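PDB 5V8K: p800 reaction center core protein from Heliobacterium modesticaldum, which forms the core of a symmetric homodimeric photosynthetic reaction center and binds bacteriochlorophylls, calcium and a [4Fe-4S] cluster, the last probably shared with its partner subunit. Local coordinates for residues H267-M270 with G271-W275; V451-P454 with A455-I459; N489-H492 with Q493-L497. All coordinates share one frame; numbering follows the deposited sequence.

Contact 1 of 3, residues H267-M270 with G271-W275; sequences HLVM and GIMFW. With GBF (Bacteriochlorophyll g), chain V.
V269 and M273 lie side by side on helix 258-291, one turn apart and pointing the same way. CG1 of V269 meets SD of M273 at 3.8 Å. M270 SD stands 4.3 Å from SD of M273. F274 is turned differently. Its CG sits beside the backbone N (chi1 -85°), which brings the CD2 edge of the ring to M270 O at 3.2 Å, with that oxygen near the ring plane. The same carbonyl oxygen accepts the backbone N-H of F274. CE2 of F274 also reaches the CBB vinyl carbon of the bacteriochlorophyll g at 3.8 Å. H267 turns its ring out to that pigment. NE2 of H267 binds the magnesium at 2.4 Å, and NA of the macrocycle lies at the ring edge, in plane. ND1 of H267 is hydrogen-bonded to A263 O one turn back. Four i to i+4 backbone bonds cross from 267-270 to 271-275, donated by G271, I272, M273 and F274. Helix 575-599 packs on V269 and M273. Helix 200-224 covers H267, M270 and F274. The chemistry is that of an axial ligand: one imidazole nitrogen holds the metal, and the other is tied to the backbone, which should limit rotation of the ring.

Contact 2 of 3, residues V451-P454 with A455-I459; sequences VIAP and AWFYI. With GBF (Bacteriochlorophyll g), chain Y.
A453 and F457 meet one turn apart on helix 449-459, part of a predicted transmembrane helix with a proline kink. CB of A453 touches CE2 of F457 at 4.1 Å. Both also line the pocket of a bacteriochlorophyll g'. P454 has no N-H to give, so its nitrogen makes no bond to the turn before. Its carbonyl still works as an acceptor. P454 O takes the N-H of Y458 at 2.9 Å. A453 O takes that of F457 in a nearly straight bond, 177° at the hydrogen. V451 O and I452 O accept from A455 N and W456 N. A455 is also close by its methyl, with CB 3.2 Å from V451 O. The polar ends of the large side chains find partners outside the helix. Y458 OH is hydrogen-bonded to E378 OE2 and N489 ND2. W456 NE1 makes a weak bond to Y505 OH. Y458 CG is anti to the backbone N (chi1 175°), and the ring reaches bacteriochlorophyll g. The pigment methyl CMB lies over one ring face, offset toward the rim. A phenylalanine in place of Y458 would probably leave E378 and the amide of N489 without this shared hydroxyl partner. The pigment's ester carbonyl oxygen O1A sits at the ring edge, in plane, 3.5 Å from CE2 of Y458.

Contact 3 of 3, residues N489-H492 with Q493-L497; sequences NPLH and QLSPL. With GBF (Bacteriochlorophyll g), chain Y.
L491 meets L494 and S495 where the chain turns after helix 475-488. L491 O accepts two backbone donors, L494 N and S495 N, each at 3.0 Å. The bond from S495 N runs nearly along the C=O axis, while L494 N stands above the carbonyl plane. Q493 N bonds to P490 O at 3.1 Å, closing a turn of the short 3-10 segment 490-492. CA of H492 adds a CA-H...O contact to S495 O at 3.3 Å.

Bonds to N489 fix the start of the turn. N489 OD1 accepts from L491 N at 2.8 Å, which makes an Asx turn. N489 O takes two bonds, a backbone one from H492 N and a side-chain one from H492 ND1. The two donors arrive from opposite faces of the carbonyl plane. H492 ND1 lies 2.7 Å from N489 O, and that oxygen is close to the imidazole plane. This is possible because CG of H492 sits between the backbone N and the carbonyl carbon (chi1 84°), which folds the ring back over its own turn. One face of that ring lies over Q493 N. The Q493 amide runs alongside, its plane 86° from the ring. S495 OG is hydrogen-bonded to K261 NZ.

Apolar contacts are few. CD1 of L491 touches CD1 of L494 at 4.3 Å. L494 also packs on helix 258-291.

Against the bacteriochlorophyll g, P490 CD lies 3.3 Å from the ester oxygen O2D. N489 OD1 lies 3.4 Å from CAA of the pigment.

The chemistry implies a turn set by its own polar groups: the N489 carbonyl and amide oxygens are both engaged within it, which probably fixes N489 and P490 beside the pigment.

In the fold
Contacts 1 and 2 pack helix against helix, with centres about 13 Å apart; L268 CD2 lies 3.9 Å from A455 CB, and I272 CG1 lies 4.0 Å from I452 CG1. Contact 3 joins contact 2 by two probable hydrogen bonds, I459 O to S495 OG at 2.7 Å and Y458 OH to N489 ND2 at 3.0 Å. All three contacts line one bacteriochlorophyll g: contacts 2 and 3 near its ring and ester, contact 1 along its tail. H267 of contact 1 ligates a second one. The calcium ion lies about 4 Å from the W456 side chain, beside the calcium-site residues D460 and L597, and about 7 Å from the side chain of S495.

Contact 1 of 3, residues H267-M270 with G271-W275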
loop_
_atom_site.group_PDB
_atom_site.type_symbol
_atom_site.label_atom_id
_atom_site.label_comp_id
_atom_site.label_asym_id
_atom_site.label_seq_id
_atom_site.Cartn_x
_atom_site.Cartn_y
_atom_site.Cartn_z
ATOM N N HIS A 267 -19.440 9.122 12.106
ATOM C CA HIS A 267 -19.425 8.997 13.564
ATOM C C HIS A 267 -18.556 7.832 14.041
ATOM O O HIS A 267 -17.985 7.904 15.129
ATOM C CB HIS A 267 -20.843 8.858 14.096
ATOM C CG HIS A 267 -21.609 10.141 14.034
ATOM N ND1 HIS A 267 -22.169 10.614 12.870
ATOM C CD2 HIS A 267 -21.834 11.093 14.972
ATOM C CE1 HIS A 267 -22.739 11.787 13.100
ATOM N NE2 HIS A 267 -22.529 12.106 14.361
ATOM N N LEU A 268 -18.441 6.775 13.241
ATOM C CA LEU A 268 -17.505 5.700 13.539
ATOM C C LEU A 268 -16.068 6.201 13.536
ATOM O O LEU A 268 -15.289 5.917 14.454
ATOM C CB LEU A 268 -17.688 4.587 12.504
ATOM C CG LEU A 268 -16.658 3.504 12.495
ATOM C CD1 LEU A 268 -16.620 2.874 13.873
ATOM C CD2 LEU A 268 -16.984 2.514 11.388
ATOM N N VAL A 269 -15.747 6.918 12.489
ATOM C CA VAL A 269 -14.393 7.396 12.317
ATOM C C VAL A 269 -14.026 8.439 13.424
ATOM O O VAL A 269 -13.010 8.372 14.078
ATOM C CB VAL A 269 -14.076 8.012 10.925
ATOM C CG1 VAL A 269 -12.704 8.637 10.896
ATOM C CG2 VAL A 269 -14.290 7.023 9.790
ATOM N N MET A 270 -14.924 9.378 13.664
ATOM C CA MET A 270 -14.659 10.434 14.648
ATOM C C MET A 270 -14.596 9.819 16.054
ATOM O O MET A 270 -13.893 10.270 16.913
ATOM C CB MET A 270 -15.686 11.609 14.652
ATOM C CG MET A 270 -15.692 12.473 13.420
ATOM S SD MET A 270 -14.246 13.507 13.384
ATOM C CE MET A 270 -14.858 14.971 12.619
ATOM N N GLY A 271 -15.446 8.853 16.300
ATOM C CA GLY A 271 -15.431 8.186 17.594
ATOM C C GLY A 271 -14.113 7.470 17.851
ATOM O O GLY A 271 -13.536 7.583 18.931
ATOM N N ILE A 272 -13.594 6.775 16.847
ATOM C CA ILE A 272 -12.305 6.104 16.998
ATOM C C ILE A 272 -11.226 7.138 17.284
ATOM O O ILE A 272 -10.325 6.928 18.109
ATOM C CB ILE A 272 -11.960 5.298 15.738
ATOM C CG1 ILE A 272 -12.911 4.095 15.568
ATOM C CG2 ILE A 272 -10.507 4.846 15.750
ATOM C CD1 ILE A 272 -12.877 3.078 16.642
ATOM N N MET A 273 -11.316 8.247 16.567
ATOM C CA MET A 273 -10.318 9.324 16.693
ATOM C C MET A 273 -10.343 9.934 18.138
ATOM O O MET A 273 -9.321 10.229 18.726
ATOM C CB MET A 273 -10.412 10.449 15.605
ATOM C CG MET A 273 -10.016 10.073 14.192
ATOM S SD MET A 273 -10.708 11.159 12.959
ATOM C CE MET A 273 -9.865 12.686 13.239
ATOM N N PHE A 274 -11.515 10.140 18.697
ATOM C CA PHE A 274 -11.599 10.688 20.054
ATOM C C PHE A 274 -11.199 9.651 21.104
ATOM O O PHE A 274 -10.656 10.013 22.148
ATOM C CB PHE A 274 -13.003 11.215 20.349
ATOM C CG PHE A 274 -13.234 12.632 19.887
ATOM C CD1 PHE A 274 -12.808 13.686 20.665
ATOM C CD2 PHE A 274 -13.865 12.903 18.677
ATOM C CE1 PHE A 274 -13.000 14.994 20.247
ATOM C CE2 PHE A 274 -14.046 14.203 18.263
ATOM C CZ PHE A 274 -13.619 15.250 19.054
ATOM N N TRP A 275 -11.472 8.369 20.856
ATOM C CA TRP A 275 -11.062 7.316 21.776
ATOM C C TRP A 275 -9.544 7.286 21.893
ATOM O O TRP A 275 -8.985 7.312 22.988
ATOM C CB TRP A 275 -11.596 5.970 21.263
ATOM C CG TRP A 275 -11.331 4.740 22.080
ATOM C CD1 TRP A 275 -11.326 4.619 23.443
ATOM C CD2 TRP A 275 -11.051 3.434 21.559
ATOM N NE1 TRP A 275 -11.051 3.303 23.801
ATOM C CE2 TRP A 275 -10.889 2.561 22.652
ATOM C CE3 TRP A 275 -10.919 2.923 20.266
ATOM C CZ2 TRP A 275 -10.597 1.200 22.480
ATOM C CZ3 TRP A 275 -10.624 1.597 20.098
ATOM C CH2 TRP A 275 -10.468 0.741 21.202
HETATM MG MG GBF V . -22.963 14.204 15.339
HETATM C CHA GBF V . -25.916 14.553 13.455
HETATM C CHB GBF V . -21.351 15.901 12.992
HETATM C CHC GBF V . -20.509 14.519 17.686
HETATM C CHD GBF V . -25.139 13.009 17.966
HETATM N NA GBF V . -23.493 15.031 13.590
HETATM C C1A GBF V . -24.635 15.095 12.893
HETATM C C2A GBF V . -24.653 15.738 11.516
HETATM C C3A GBF V . -23.153 15.931 11.340
HETATM C C4A GBF V . -22.637 15.595 12.725
HETATM C CMA GBF V . -22.515 14.989 10.344
HETATM C CAA GBF V . -25.428 17.056 11.331
HETATM C CBA GBF V . -24.942 18.209 12.200
HETATM C CGA GBF V . -25.597 18.212 13.539
HETATM O O1A GBF V . -26.754 17.847 13.646
HETATM O O2A GBF V . -24.842 18.602 14.715
HETATM N NB GBF V . -21.174 15.145 15.331
HETATM C C1B GBF V . -20.596 15.708 14.266
HETATM C C2B GBF V . -19.296 16.078 14.634
HETATM C C3B GBF V . -19.103 15.695 15.949
HETATM C C4B GBF V . -20.301 15.097 16.340
HETATM C CMB GBF V . -18.285 16.777 13.761
HETATM C CAB GBF V . -17.882 15.863 16.784
HETATM C CBB GBF V . -16.664 16.216 16.427
HETATM N NC GBF V . -22.865 13.797 17.339
HETATM C C1C GBF V . -21.810 13.977 18.128
HETATM C C2C GBF V . -21.750 13.648 19.580
HETATM C C3C GBF V . -23.158 13.281 19.504
HETATM C C4C GBF V . -23.744 13.337 18.244
HETATM C CMC GBF V . -20.852 12.416 19.702
HETATM C CAC GBF V . -23.912 12.832 20.684
HETATM C CBC GBF V . -23.263 12.765 22.047
HETATM N ND GBF V . -24.928 13.871 15.747
HETATM C C1D GBF V . -25.721 13.362 16.675
HETATM C C2D GBF V . -27.282 13.049 16.461
HETATM C C3D GBF V . -27.163 13.570 15.168
HETATM C C4D GBF V . -25.875 14.055 14.754
HETATM C CMD GBF V . -28.370 12.467 17.317
HETATM C CAD GBF V . -28.071 13.769 14.005
HETATM O OBD GBF V . -29.328 13.610 13.794
HETATM C CBD GBF V . -27.316 14.529 12.962
HETATM C CGD GBF V . -27.409 13.911 11.608
HETATM O O1D GBF V . -27.191 12.745 11.392
HETATM O O2D GBF V . -27.738 14.726 10.480
HETATM C CED GBF V . -27.817 14.128 9.186
HETATM C C1 GBF V . -25.560 18.815 15.937
HETATM C C2 GBF V . -24.659 19.307 17.062
HETATM C C3 GBF V . -23.898 18.454 17.772
HETATM C C4 GBF V . -23.965 16.990 17.458
HETATM C C5 GBF V . -22.990 18.893 18.910
HETATM C C6 GBF V . -22.451 20.322 18.776
HETATM C C7 GBF V . -21.883 20.830 20.091
HETATM C C8 GBF V . -21.007 21.853 20.139
HETATM C C9 GBF V . -20.555 22.521 18.882
HETATM C C10 GBF V . -20.466 22.378 21.445
HETATM C C11 GBF V . -19.460 21.402 22.012
HETATM C C12 GBF V . -19.490 21.540 23.506
HETATM C C13 GBF V . -19.004 20.581 24.299
HETATM C C14 GBF V . -18.389 19.331 23.717
HETATM C C15 GBF V . -19.051 20.787 25.796
#

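Contact 2 of 3, residues V451-P454 with A455-I459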
loop_
_atom_site.group_PDB
_atom_site.type_symbol
_atom_site.label_atom_id
_atom_site.label_comp_id
_atom_site.label_asym_id
_atom_site.label_seq_id
_atom_site.Cartn_x
_atom_site.Cartn_y
_atom_site.Cartn_z
ATOM N N VAL A 451 -10.642 -2.014 12.889
ATOM C CA VAL A 451 -12.007 -1.823 13.369
ATOM C C VAL A 451 -12.879 -1.180 12.286
ATOM O O VAL A 451 -13.957 -1.678 11.952
ATOM C CB VAL A 451 -12.001 -0.969 14.660
ATOM C CG1 VAL A 451 -13.396 -0.728 15.151
ATOM C CG2 VAL A 451 -11.132 -1.624 15.755
ATOM N N ILE A 452 -12.384 -0.092 11.691
ATOM C CA ILE A 452 -13.185 0.702 10.778
ATOM C C ILE A 452 -13.529 -0.085 9.513
ATOM O O ILE A 452 -14.669 -0.067 9.055
ATOM C CB ILE A 452 -12.459 2.023 10.462
ATOM C CG1 ILE A 452 -12.406 2.865 11.743
ATOM C CG2 ILE A 452 -13.199 2.834 9.362
ATOM C CD1 ILE A 452 -11.375 3.999 11.713
ATOM N N ALA A 453 -12.556 -0.784 8.929
ATOM C CA ALA A 453 -12.816 -1.394 7.628
ATOM C C ALA A 453 -13.817 -2.536 7.726
ATOM O O ALA A 453 -14.851 -2.490 7.028
ATOM C CB ALA A 453 -11.506 -1.846 6.989
ATOM N N PRO A 454 -13.630 -3.542 8.569
ATOM C CA PRO A 454 -14.658 -4.580 8.677
ATOM C C PRO A 454 -16.023 -4.046 9.094
ATOM O O PRO A 454 -17.052 -4.594 8.690
ATOM C CB PRO A 454 -14.087 -5.527 9.759
ATOM C CG PRO A 454 -12.749 -5.095 9.985
ATOM C CD PRO A 454 -12.527 -3.763 9.537
ATOM N N ALA A 455 -16.055 -3.063 9.989
ATOM C CA ALA A 455 -17.321 -2.467 10.383
ATOM C C ALA A 455 -18.019 -1.850 9.173
ATOM O O ALA A 455 -19.204 -2.092 8.946
ATOM C CB ALA A 455 -17.098 -1.426 11.462
ATOM N N TRP A 456 -17.276 -1.122 8.343
ATOM C CA TRP A 456 -17.872 -0.509 7.164
ATOM C C TRP A 456 -18.355 -1.562 6.172
ATOM O O TRP A 456 -19.495 -1.494 5.679
ATOM C CB TRP A 456 -16.886 0.456 6.487
ATOM C CG TRP A 456 -17.495 0.889 5.170
ATOM C CD1 TRP A 456 -17.117 0.477 3.946
ATOM C CD2 TRP A 456 -18.654 1.715 4.979
ATOM N NE1 TRP A 456 -17.964 0.989 2.983
ATOM C CE2 TRP A 456 -18.918 1.755 3.596
ATOM C CE3 TRP A 456 -19.503 2.407 5.840
ATOM C CZ2 TRP A 456 -19.997 2.490 3.046
ATOM C CZ3 TRP A 456 -20.578 3.135 5.300
ATOM C CH2 TRP A 456 -20.803 3.174 3.920
ATOM N N PHE A 457 -17.504 -2.537 5.851
ATOM C CA PHE A 457 -17.911 -3.592 4.931
ATOM C C PHE A 457 -19.165 -4.292 5.436
ATOM O O PHE A 457 -20.095 -4.527 4.663
ATOM C CB PHE A 457 -16.770 -4.574 4.697
ATOM C CG PHE A 457 -15.583 -3.974 3.963
ATOM C CD1 PHE A 457 -15.752 -3.162 2.851
ATOM C CD2 PHE A 457 -14.289 -4.194 4.424
ATOM C CE1 PHE A 457 -14.632 -2.607 2.207
ATOM C CE2 PHE A 457 -13.214 -3.678 3.791
ATOM C CZ PHE A 457 -13.371 -2.871 2.695
ATOM N N TYR A 458 -19.259 -4.539 6.742
ATOM C CA TYR A 458 -20.472 -5.159 7.268
ATOM C C TYR A 458 -21.684 -4.249 7.079
ATOM O O TYR A 458 -22.742 -4.682 6.592
ATOM C CB TYR A 458 -20.287 -5.514 8.737
ATOM C CG TYR A 458 -21.540 -6.047 9.353
ATOM C CD1 TYR A 458 -21.904 -7.368 9.182
ATOM C CD2 TYR A 458 -22.360 -5.246 10.111
ATOM C CE1 TYR A 458 -23.077 -7.870 9.717
ATOM C CE2 TYR A 458 -23.526 -5.744 10.671
ATOM C CZ TYR A 458 -23.894 -7.055 10.447
ATOM O OH TYR A 458 -25.067 -7.582 10.991
ATOM N N ILE A 459 -21.552 -2.987 7.487
ATOM C CA ILE A 459 -22.685 -2.069 7.496
ATOM C C ILE A 459 -23.199 -1.837 6.076
ATOM O O ILE A 459 -24.397 -1.688 5.857
ATOM C CB ILE A 459 -22.265 -0.763 8.204
ATOM C CG1 ILE A 459 -22.284 -0.977 9.720
ATOM C CG2 ILE A 459 -23.151 0.433 7.793
ATOM C CD1 ILE A 459 -21.566 0.126 10.488
HETATM MG MG GBF Y . -25.028 -5.989 17.941
HETATM C CHA GBF Y . -28.352 -5.305 17.140
HETATM C CHB GBF Y . -24.439 -6.423 14.687
HETATM C CHC GBF Y . -21.705 -5.941 18.835
HETATM C CHD GBF Y . -25.809 -4.638 21.195
HETATM N NA GBF Y . -26.148 -5.912 16.292
HETATM C C1A GBF Y . -27.466 -5.858 16.073
HETATM C C2A GBF Y . -27.925 -5.755 14.639
HETATM C C3A GBF Y . -26.758 -6.483 14.009
HETATM C C4A GBF Y . -25.724 -6.244 15.053
HETATM C CMA GBF Y . -27.061 -7.989 13.882
HETATM C CAA GBF Y . -28.187 -4.387 13.992
HETATM C CBA GBF Y . -27.144 -3.352 14.385
HETATM C CGA GBF Y . -25.862 -3.453 13.585
HETATM O O1A GBF Y . -25.818 -3.833 12.431
HETATM O O2A GBF Y . -24.653 -2.929 14.169
HETATM N NB GBF Y . -23.313 -6.131 16.879
HETATM C C1B GBF Y . -23.245 -6.380 15.564
HETATM C C2B GBF Y . -21.899 -6.507 15.228
HETATM C C3B GBF Y . -21.152 -6.370 16.381
HETATM C C4B GBF Y . -22.069 -6.174 17.418
HETATM C CMB GBF Y . -21.321 -6.739 13.854
HETATM C CAB GBF Y . -19.681 -6.450 16.310
HETATM C CBB GBF Y . -18.779 -6.203 17.205
HETATM N NC GBF Y . -24.028 -5.416 19.618
HETATM C C1C GBF Y . -22.712 -5.508 19.827
HETATM C C2C GBF Y . -22.015 -5.180 21.096
HETATM C C3C GBF Y . -23.324 -4.802 21.660
HETATM C C4C GBF Y . -24.425 -4.959 20.827
HETATM C CMC GBF Y . -21.409 -6.482 21.650
HETATM C CAC GBF Y . -23.508 -4.296 23.042
HETATM C CBC GBF Y . -22.357 -4.108 23.983
HETATM N ND GBF Y . -26.550 -5.186 18.997
HETATM C C1D GBF Y . -26.868 -4.708 20.186
HETATM C C2D GBF Y . -28.358 -4.214 20.563
HETATM C C3D GBF Y . -28.744 -4.533 19.278
HETATM C C4D GBF Y . -27.782 -5.060 18.386
HETATM C CMD GBF Y . -29.089 -3.647 21.739
HETATM C CAD GBF Y . -30.055 -4.650 18.619
HETATM O OBD GBF Y . -31.173 -4.064 18.793
HETATM C CBD GBF Y . -29.808 -5.077 17.208
HETATM C CGD GBF Y . -30.561 -6.338 16.938
HETATM O O1D GBF Y . -30.090 -7.456 17.189
HETATM O O2D GBF Y . -31.890 -6.210 16.427
HETATM C CED GBF Y . -32.608 -7.422 16.232
HETATM C C1 GBF Y . -23.423 -2.999 13.453
HETATM C C2 GBF Y . -22.459 -2.064 14.112
HETATM C C3 GBF Y . -21.187 -1.997 13.716
HETATM C C4 GBF Y . -20.698 -2.898 12.634
HETATM C C5 GBF Y . -20.247 -1.025 14.385
HETATM C C6 GBF Y . -19.279 -1.806 15.297
HETATM C C7 GBF Y . -18.238 -0.882 15.913
HETATM C C8 GBF Y . -17.819 -1.006 17.194
HETATM C C9 GBF Y . -18.340 -2.096 18.102
HETATM C C10 GBF Y . -16.755 -0.110 17.781
HETATM C C11 GBF Y . -16.894 1.342 17.496
HETATM C C12 GBF Y . -16.004 2.178 18.395
HETATM C C13 GBF Y . -16.122 3.518 18.443
HETATM C C14 GBF Y . -15.224 4.295 19.351
HETATM C C15 GBF Y . -17.137 4.261 17.594
#

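Contact 3 of 3, residues N489-H492 with Q493-L497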
loop_
_atom_site.group_PDB
_atom_site.type_symbol
_atom_site.label_atom_id
_atom_site.label_comp_id
_atom_site.label_asym_id
_atom_site.label_seq_id
_atom_site.Cartn_x
_atom_site.Cartn_y
_atom_site.Cartn_z
ATOM N N ASN A 489 -32.640 -8.595 11.014
ATOM C CA ASN A 489 -31.565 -7.629 11.200
ATOM C C ASN A 489 -32.021 -6.217 10.834
ATOM O O ASN A 489 -32.278 -5.946 9.650
ATOM C CB ASN A 489 -30.345 -8.018 10.381
ATOM C CG ASN A 489 -29.170 -7.188 10.728
ATOM O OD1 ASN A 489 -29.324 -6.100 11.285
ATOM N ND2 ASN A 489 -27.975 -7.703 10.457
ATOM N N PRO A 490 -32.109 -5.288 11.794
ATOM C CA PRO A 490 -32.506 -3.904 11.458
ATOM C C PRO A 490 -31.641 -3.242 10.389
ATOM O O PRO A 490 -32.097 -2.283 9.743
ATOM C CB PRO A 490 -32.392 -3.157 12.791
ATOM C CG PRO A 490 -32.282 -4.194 13.862
ATOM C CD PRO A 490 -31.991 -5.521 13.244
ATOM N N LEU A 491 -30.425 -3.721 10.179
ATOM C CA LEU A 491 -29.576 -3.183 9.120
ATOM C C LEU A 491 -30.199 -3.326 7.739
ATOM O O LEU A 491 -29.754 -2.659 6.798
ATOM C CB LEU A 491 -28.216 -3.894 9.119
ATOM C CG LEU A 491 -27.156 -3.439 8.128
ATOM C CD1 LEU A 491 -26.767 -2.014 8.415
ATOM C CD2 LEU A 491 -25.940 -4.298 8.241
ATOM N N HIS A 492 -31.152 -4.243 7.566
ATOM C CA HIS A 492 -31.724 -4.416 6.233
ATOM C C HIS A 492 -32.500 -3.183 5.779
ATOM O O HIS A 492 -32.712 -3.019 4.572
ATOM C CB HIS A 492 -32.594 -5.664 6.181
ATOM C CG HIS A 492 -33.993 -5.456 6.654
ATOM N ND1 HIS A 492 -34.368 -5.649 7.967
ATOM C CD2 HIS A 492 -35.117 -5.092 5.989
ATOM C CE1 HIS A 492 -35.657 -5.386 8.096
ATOM N NE2 HIS A 492 -36.135 -5.053 6.910
ATOM N N GLN A 493 -32.915 -2.321 6.721
ATOM C CA GLN A 493 -33.479 -1.003 6.392
ATOM C C GLN A 493 -32.506 -0.123 5.605
ATOM O O GLN A 493 -32.933 0.722 4.808
ATOM C CB GLN A 493 -33.860 -0.251 7.664
ATOM C CG GLN A 493 -35.052 -0.780 8.371
ATOM C CD GLN A 493 -36.321 -0.483 7.599
ATOM O OE1 GLN A 493 -36.733 0.677 7.476
ATOM N NE2 GLN A 493 -36.928 -1.522 7.036
ATOM N N LEU A 494 -31.210 -0.273 5.845
ATOM C CA LEU A 494 -30.190 0.569 5.224
ATOM C C LEU A 494 -29.440 -0.101 4.080
ATOM O O LEU A 494 -28.986 0.597 3.162
ATOM C CB LEU A 494 -29.172 1.014 6.279
ATOM C CG LEU A 494 -29.674 1.503 7.631
ATOM C CD1 LEU A 494 -28.443 1.919 8.409
ATOM C CD2 LEU A 494 -30.592 2.678 7.455
ATOM N N SER A 495 -29.283 -1.434 4.123
ATOM C CA SER A 495 -28.452 -2.158 3.180
ATOM C C SER A 495 -29.076 -3.521 2.878
ATOM O O SER A 495 -29.451 -4.237 3.815
ATOM C CB SER A 495 -27.033 -2.368 3.728
ATOM O OG SER A 495 -26.429 -1.152 4.108
ATOM N N PRO A 496 -29.210 -3.900 1.615
ATOM C CA PRO A 496 -29.423 -5.313 1.298
ATOM C C PRO A 496 -28.181 -6.127 1.619
ATOM O O PRO A 496 -27.045 -5.665 1.461
ATOM C CB PRO A 496 -29.678 -5.313 -0.212
ATOM C CG PRO A 496 -29.403 -3.974 -0.675
ATOM C CD PRO A 496 -28.827 -3.146 0.423
ATOM N N LEU A 497 -28.397 -7.355 2.065
ATOM C CA LEU A 497 -27.278 -8.280 2.206
ATOM C C LEU A 497 -26.909 -8.818 0.824
ATOM O O LEU A 497 -27.670 -9.574 0.227
ATOM C CB LEU A 497 -27.637 -9.408 3.171
ATOM C CG LEU A 497 -26.506 -10.399 3.396
ATOM C CD1 LEU A 497 -25.376 -9.744 4.125
ATOM C CD2 LEU A 497 -27.029 -11.555 4.201
HETATM MG MG GBF Y . -25.028 -5.989 17.941
HETATM C CHA GBF Y . -28.352 -5.305 17.140
HETATM C CHB GBF Y . -24.439 -6.423 14.687
HETATM C CHC GBF Y . -21.705 -5.941 18.835
HETATM C CHD GBF Y . -25.809 -4.638 21.195
HETATM N NA GBF Y . -26.148 -5.912 16.292
HETATM C C1A GBF Y . -27.466 -5.858 16.073
HETATM C C2A GBF Y . -27.925 -5.755 14.639
HETATM C C3A GBF Y . -26.758 -6.483 14.009
HETATM C C4A GBF Y . -25.724 -6.244 15.053
HETATM C CMA GBF Y . -27.061 -7.989 13.882
HETATM C CAA GBF Y . -28.187 -4.387 13.992
HETATM C CBA GBF Y . -27.144 -3.352 14.385
HETATM C CGA GBF Y . -25.862 -3.453 13.585
HETATM O O1A GBF Y . -25.818 -3.833 12.431
HETATM O O2A GBF Y . -24.653 -2.929 14.169
HETATM N NB GBF Y . -23.313 -6.131 16.879
HETATM C C1B GBF Y . -23.245 -6.380 15.564
HETATM C C2B GBF Y . -21.899 -6.507 15.228
HETATM C C3B GBF Y . -21.152 -6.370 16.381
HETATM C C4B GBF Y . -22.069 -6.174 17.418
HETATM C CMB GBF Y . -21.321 -6.739 13.854
HETATM C CAB GBF Y . -19.681 -6.450 16.310
HETATM C CBB GBF Y . -18.779 -6.203 17.205
HETATM N NC GBF Y . -24.028 -5.416 19.618
HETATM C C1C GBF Y . -22.712 -5.508 19.827
HETATM C C2C GBF Y . -22.015 -5.180 21.096
HETATM C C3C GBF Y . -23.324 -4.802 21.660
HETATM C C4C GBF Y . -24.425 -4.959 20.827
HETATM C CMC GBF Y . -21.409 -6.482 21.650
HETATM C CAC GBF Y . -23.508 -4.296 23.042
HETATM C CBC GBF Y . -22.357 -4.108 23.983
HETATM N ND GBF Y . -26.550 -5.186 18.997
HETATM C C1D GBF Y . -26.868 -4.708 20.186
HETATM C C2D GBF Y . -28.358 -4.214 20.563
HETATM C C3D GBF Y . -28.744 -4.533 19.278
HETATM C C4D GBF Y . -27.782 -5.060 18.386
HETATM C CMD GBF Y . -29.089 -3.647 21.739
HETATM C CAD GBF Y . -30.055 -4.650 18.619
HETATM O OBD GBF Y . -31.173 -4.064 18.793
HETATM C CBD GBF Y . -29.808 -5.077 17.208
HETATM C CGD GBF Y . -30.561 -6.338 16.938
HETATM O O1D GBF Y . -30.090 -7.456 17.189
HETATM O O2D GBF Y . -31.890 -6.210 16.427
HETATM C CED GBF Y . -32.608 -7.422 16.232
HETATM C C1 GBF Y . -23.423 -2.999 13.453
HETATM C C2 GBF Y . -22.459 -2.064 14.112
HETATM C C3 GBF Y . -21.187 -1.997 13.716
HETATM C C4 GBF Y . -20.698 -2.898 12.634
HETATM C C5 GBF Y . -20.247 -1.025 14.385
HETATM C C6 GBF Y . -19.279 -1.806 15.297
HETATM C C7 GBF Y . -18.238 -0.882 15.913
HETATM C C8 GBF Y . -17.819 -1.006 17.194
HETATM C C9 GBF Y . -18.340 -2.096 18.102
HETATM C C10 GBF Y . -16.755 -0.110 17.781
HETATM C C11 GBF Y . -16.894 1.342 17.496
HETATM C C12 GBF Y . -16.004 2.178 18.395
HETATM C C13 GBF Y . -16.122 3.518 18.443
HETATM C C14 GBF Y . -15.224 4.295 19.351
HETATM C C15 GBF Y . -17.137 4.261 17.594
#